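Local coordinates for Lmo2470 protein (Listeria monocytogenes EGD-e, PDB 5HL3) that is an internalin with leucine-rich repeats that binds calcium, interacts with afadin and facilitates crossing of the basement membrane, at residues L239-L249 with V256-G267. Residues are numbered along the deposited sequence; the frame is centred on the assembly and turned at random.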
loop_
_atom_site.group_PDB
_atom_site.type_symbol
_atom_site.label_atom_id
_atom_site.label_comp_id
_atom_site.label_asym_id
_atom_site.label_seq_id
_atom_site.Cartn_x
_atom_site.Cartn_y
_atom_site.Cartn_z
ATOM N N LEU A 239 3.181 -17.341 6.394
ATOM C CA LEU A 239 1.993 -16.602 5.978
ATOM C C LEU A 239 0.772 -16.939 6.844
ATOM O O LEU A 239 0.453 -18.119 7.052
ATOM C CB LEU A 239 1.687 -16.888 4.526
ATOM C CG LEU A 239 0.651 -15.974 3.851
ATOM C CD1 LEU A 239 1.112 -14.534 3.764
ATOM C CD2 LEU A 239 0.346 -16.562 2.471
ATOM N N GLU A 240 0.116 -15.888 7.312
ATOM C CA GLU A 240 -1.128 -15.999 8.103
ATOM C C GLU A 240 -2.317 -15.352 7.405
ATOM O O GLU A 240 -3.453 -15.833 7.547
ATOM C CB GLU A 240 -0.956 -15.352 9.488
ATOM C CG GLU A 240 0.108 -16.000 10.380
ATOM C CD GLU A 240 0.419 -15.234 11.677
ATOM O OE1 GLU A 240 -0.169 -14.156 11.963
ATOM O OE2 GLU A 240 1.263 -15.744 12.461
ATOM N N SER A 241 -2.090 -14.261 6.675
ATOM C CA SER A 241 -3.178 -13.551 6.008
ATOM C C SER A 241 -2.748 -13.100 4.634
ATOM O O SER A 241 -1.758 -12.378 4.491
ATOM C CB SER A 241 -3.637 -12.330 6.808
ATOM O OG SER A 241 -4.704 -11.671 6.122
ATOM N N LEU A 242 -3.510 -13.505 3.627
ATOM C CA LEU A 242 -3.314 -13.063 2.244
ATOM C C LEU A 242 -4.639 -12.450 1.808
ATOM O O LEU A 242 -5.626 -13.169 1.571
ATOM C CB LEU A 242 -2.933 -14.237 1.341
ATOM C CG LEU A 242 -2.838 -13.986 -0.165
ATOM C CD1 LEU A 242 -1.805 -12.930 -0.446
ATOM C CD2 LEU A 242 -2.467 -15.258 -0.903
ATOM N N ASN A 243 -4.668 -11.140 1.653
ATOM C CA ASN A 243 -5.913 -10.457 1.299
ATOM C C ASN A 243 -5.990 -10.319 -0.209
ATOM O O ASN A 243 -5.180 -9.631 -0.796
ATOM C CB ASN A 243 -5.998 -9.097 1.998
ATOM C CG ASN A 243 -7.391 -8.488 1.909
ATOM O OD1 ASN A 243 -8.140 -8.731 0.946
ATOM N ND2 ASN A 243 -7.750 -7.707 2.884
ATOM N N LEU A 244 -6.965 -11.009 -0.817
ATOM C CA LEU A 244 -7.172 -10.977 -2.272
ATOM C C LEU A 244 -8.509 -10.325 -2.595
ATOM O O LEU A 244 -8.990 -10.430 -3.740
ATOM C CB LEU A 244 -7.119 -12.399 -2.855
ATOM C CG LEU A 244 -5.813 -13.139 -2.598
ATOM C CD1 LEU A 244 -5.834 -14.562 -3.172
ATOM C CD2 LEU A 244 -4.598 -12.393 -3.125
ATOM N N ASP A 245 -9.111 -9.626 -1.659
ATOM C CA ASP A 245 -10.448 -9.056 -1.885
ATOM C C ASP A 245 -10.422 -8.086 -3.056
ATOM O O ASP A 245 -9.444 -7.395 -3.311
ATOM C CB ASP A 245 -10.915 -8.316 -0.614
ATOM C CG ASP A 245 -12.401 -8.320 -0.409
ATOM O OD1 ASP A 245 -13.029 -9.322 -0.728
ATOM O OD2 ASP A 245 -12.902 -7.361 0.222
ATOM N N TYR A 246 -11.517 -8.023 -3.803
ATOM C CA TYR A 246 -11.632 -7.058 -4.898
ATOM C C TYR A 246 -10.530 -7.207 -5.964
ATOM O O TYR A 246 -9.921 -6.244 -6.433
ATOM C CB TYR A 246 -11.805 -5.620 -4.384
ATOM C CG TYR A 246 -13.166 -5.346 -3.807
ATOM C CD1 TYR A 246 -14.281 -5.259 -4.647
ATOM C CD2 TYR A 246 -13.364 -5.203 -2.441
ATOM C CE1 TYR A 246 -15.554 -5.020 -4.149
ATOM C CE2 TYR A 246 -14.653 -4.954 -1.938
ATOM C CZ TYR A 246 -15.714 -4.873 -2.790
ATOM O OH TYR A 246 -16.988 -4.622 -2.287
ATOM N N ASN A 247 -10.336 -8.444 -6.387
ATOM C CA ASN A 247 -9.532 -8.771 -7.573
ATOM C C ASN A 247 -10.434 -9.516 -8.560
ATOM O O ASN A 247 -11.668 -9.447 -8.420
ATOM C CB ASN A 247 -8.245 -9.513 -7.180
ATOM C CG ASN A 247 -7.206 -8.569 -6.615
ATOM O OD1 ASN A 247 -6.485 -7.917 -7.357
ATOM N ND2 ASN A 247 -7.112 -8.507 -5.294
ATOM N N PHE A 248 -9.830 -10.156 -9.560
ATOM C CA PHE A 248 -10.572 -10.743 -10.703
ATOM C C PHE A 248 -10.183 -12.177 -10.915
ATOM O O PHE A 248 -10.118 -12.664 -12.058
ATOM C CB PHE A 248 -10.312 -9.850 -11.950
ATOM C CG PHE A 248 -10.641 -8.406 -11.680
ATOM C CD1 PHE A 248 -11.921 -7.929 -11.880
ATOM C CD2 PHE A 248 -9.696 -7.562 -11.095
ATOM C CE1 PHE A 248 -12.260 -6.631 -11.544
ATOM C CE2 PHE A 248 -10.040 -6.270 -10.741
ATOM C CZ PHE A 248 -11.323 -5.808 -10.956
ATOM N N LEU A 249 -9.964 -12.889 -9.807
ATOM C CA LEU A 249 -9.555 -14.281 -9.888
ATOM C C LEU A 249 -10.742 -15.209 -10.087
ATOM O O LEU A 249 -11.815 -15.022 -9.498
ATOM C CB LEU A 249 -8.847 -14.679 -8.580
ATOM C CG LEU A 249 -7.540 -13.923 -8.310
ATOM C CD1 LEU A 249 -7.069 -14.244 -6.887
ATOM C CD2 LEU A 249 -6.463 -14.300 -9.321
ATOM N N VAL A 256 -2.019 -21.818 -0.247
ATOM C CA VAL A 256 -2.204 -20.869 0.842
ATOM C C VAL A 256 -3.673 -20.554 1.077
ATOM O O VAL A 256 -4.009 -19.539 1.684
ATOM C CB VAL A 256 -1.392 -19.579 0.551
ATOM C CG1 VAL A 256 0.098 -19.876 0.551
ATOM C CG2 VAL A 256 -1.832 -18.911 -0.746
ATOM N N LEU A 257 -4.554 -21.442 0.648
ATOM C CA LEU A 257 -5.997 -21.182 0.752
ATOM C C LEU A 257 -6.457 -20.901 2.181
ATOM O O LEU A 257 -7.345 -20.071 2.406
ATOM C CB LEU A 257 -6.778 -22.365 0.126
ATOM C CG LEU A 257 -8.309 -22.210 0.078
ATOM C CD1 LEU A 257 -8.816 -20.931 -0.549
ATOM C CD2 LEU A 257 -8.903 -23.463 -0.582
ATOM N N ASP A 258 -5.818 -21.539 3.159
ATOM C CA ASP A 258 -6.178 -21.323 4.565
ATOM C C ASP A 258 -5.819 -19.951 5.134
ATOM O O ASP A 258 -6.165 -19.651 6.247
ATOM C CB ASP A 258 -5.628 -22.438 5.480
ATOM C CG ASP A 258 -4.101 -22.577 5.440
ATOM O OD1 ASP A 258 -3.450 -21.971 4.550
ATOM O OD2 ASP A 258 -3.561 -23.399 6.264
ATOM N N THR A 259 -5.129 -19.113 4.350
ATOM C CA THR A 259 -4.739 -17.770 4.793
ATOM C C THR A 259 -5.559 -16.686 4.126
ATOM O O THR A 259 -5.445 -15.528 4.484
ATOM C CB THR A 259 -3.255 -17.457 4.441
ATOM O OG1 THR A 259 -3.100 -17.282 3.029
ATOM C CG2 THR A 259 -2.313 -18.528 4.956
ATOM N N ILE A 260 -6.411 -17.054 3.171
ATOM C CA ILE A 260 -7.007 -16.044 2.288
ATOM C C ILE A 260 -8.231 -15.319 2.837
ATOM O O ILE A 260 -9.133 -15.906 3.436
ATOM C CB ILE A 260 -7.349 -16.680 0.909
ATOM C CG1 ILE A 260 -6.067 -17.123 0.207
ATOM C CG2 ILE A 260 -8.113 -15.714 0.002
ATOM C CD1 ILE A 260 -6.279 -17.868 -1.101
ATOM N N TYR A 261 -8.227 -13.996 2.636
ATOM C CA TYR A 261 -9.421 -13.180 2.823
ATOM C C TYR A 261 -9.962 -12.823 1.442
ATOM O O TYR A 261 -9.273 -12.175 0.652
ATOM C CB TYR A 261 -9.139 -11.876 3.623
ATOM C CG TYR A 261 -10.412 -11.076 3.842
ATOM C CD1 TYR A 261 -10.919 -10.266 2.842
ATOM C CD2 TYR A 261 -11.101 -11.109 5.060
ATOM C CE1 TYR A 261 -12.117 -9.564 3.010
ATOM C CE2 TYR A 261 -12.297 -10.393 5.237
ATOM C CZ TYR A 261 -12.797 -9.634 4.214
ATOM O OH TYR A 261 -13.980 -8.922 4.351
ATOM N N VAL A 262 -11.174 -13.286 1.131
ATOM C CA VAL A 262 -11.943 -12.843 -0.047
ATOM C C VAL A 262 -13.401 -12.893 0.329
ATOM O O VAL A 262 -13.901 -13.961 0.741
ATOM C CB VAL A 262 -11.795 -13.732 -1.329
ATOM C CG1 VAL A 262 -12.844 -13.320 -2.377
ATOM C CG2 VAL A 262 -10.414 -13.637 -1.914
ATOM N N GLN A 263 -14.082 -11.764 0.190
ATOM C CA GLN A 263 -15.544 -11.722 0.295
ATOM C C GLN A 263 -16.195 -11.202 -0.984
ATOM O O GLN A 263 -17.340 -11.600 -1.280
ATOM C CB GLN A 263 -15.978 -10.892 1.531
ATOM C CG GLN A 263 -15.689 -11.596 2.857
ATOM C CD GLN A 263 -16.488 -12.888 2.985
ATOM O OE1 GLN A 263 -17.715 -12.912 2.800
ATOM N NE2 GLN A 263 -15.803 -13.958 3.294
ATOM N N SER A 264 -15.493 -10.329 -1.718
ATOM C CA SER A 264 -15.941 -9.838 -3.020
ATOM C C SER A 264 -14.893 -10.118 -4.080
ATOM O O SER A 264 -13.675 -10.091 -3.815
ATOM C CB SER A 264 -16.219 -8.342 -2.979
ATOM O OG SER A 264 -17.358 -8.077 -2.183
ATOM N N GLN A 265 -15.374 -10.415 -5.276
ATOM C CA GLN A 265 -14.497 -10.725 -6.418
ATOM C C GLN A 265 -15.319 -10.619 -7.673
ATOM O O GLN A 265 -16.522 -10.826 -7.629
ATOM C CB GLN A 265 -13.921 -12.151 -6.251
ATOM C CG GLN A 265 -12.624 -12.471 -6.995
ATOM C CD GLN A 265 -11.323 -11.924 -6.404
ATOM O OE1 GLN A 265 -10.264 -12.094 -7.007
ATOM N NE2 GLN A 265 -11.387 -11.317 -5.236
ATOM N N ASN A 266 -14.682 -10.296 -8.769
ATOM C CA ASN A 266 -15.339 -10.221 -10.056
ATOM C C ASN A 266 -14.510 -11.009 -11.067
ATOM O O ASN A 266 -13.400 -11.483 -10.769
ATOM C CB ASN A 266 -15.554 -8.774 -10.461
ATOM C CG ASN A 266 -16.479 -8.045 -9.526
ATOM O OD1 ASN A 266 -16.088 -7.594 -8.454
ATOM N ND2 ASN A 266 -17.745 -7.982 -9.889
ATOM N N GLY A 267 -15.089 -11.355 -12.203
ATOM C CA GLY A 267 -14.305 -12.021 -13.200
ATOM C C GLY A 267 -15.042 -12.220 -14.485
ATOM O O GLY A 267 -16.251 -11.984 -14.565
HETATM O O HOH W 1 -14.980 -7.121 1.809
HETATM O O HOH W 2 -13.397 -7.233 -7.787
#
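Asp-245 and Gln-265 reach across in opposite directions, each seizing the other segment's backbone. Asp-245 OD1 accepts from Gln-263 N and Ser-264 N, both at 2.8 Å and both on its syn side; the second bond is nearly straight (178° at the hydrogen). OD2 takes a water that also bonds Tyr-261 OH, while the carboxylate stands almost perpendicular to the Tyr-261 ring, OD2 at its edge 3.6 Å from CE1. Gln-265 leaves the backbone with CG anti to N and then bends at chi2 (77°), which carries its amide to the backbone of Leu-244 and Leu-249. There NE2 donates to Leu-244 O at 3.0 Å, OE1 receives Leu-249 N on a lone pair at 2.9 Å, and the other N-H of NE2 returns to Ser-264 O. Asn-247 ND2 donates to Leu-244 O from the opposite face of that carbonyl and also to Leu-221 O, while OD1 accepts from Leu-226 N. Over one face of the Tyr-246 ring lies Ser-264 CB, a CH-pi contact 3.7 Å from the centroid, while OG bonds Val-351 N. Strands 241-243 and 260-261 pair in parallel, and Leu-242 CD2 packs on Val-256 CG2 at 3.7 Å. Strand 260-261 ends the parallel leucine-rich-repeat sheet; after the short link 262-264 the chain enters strand 265-274 of the C-terminal domain. Directional polar bonds from Asp-245 and Gln-265 thus span this passage.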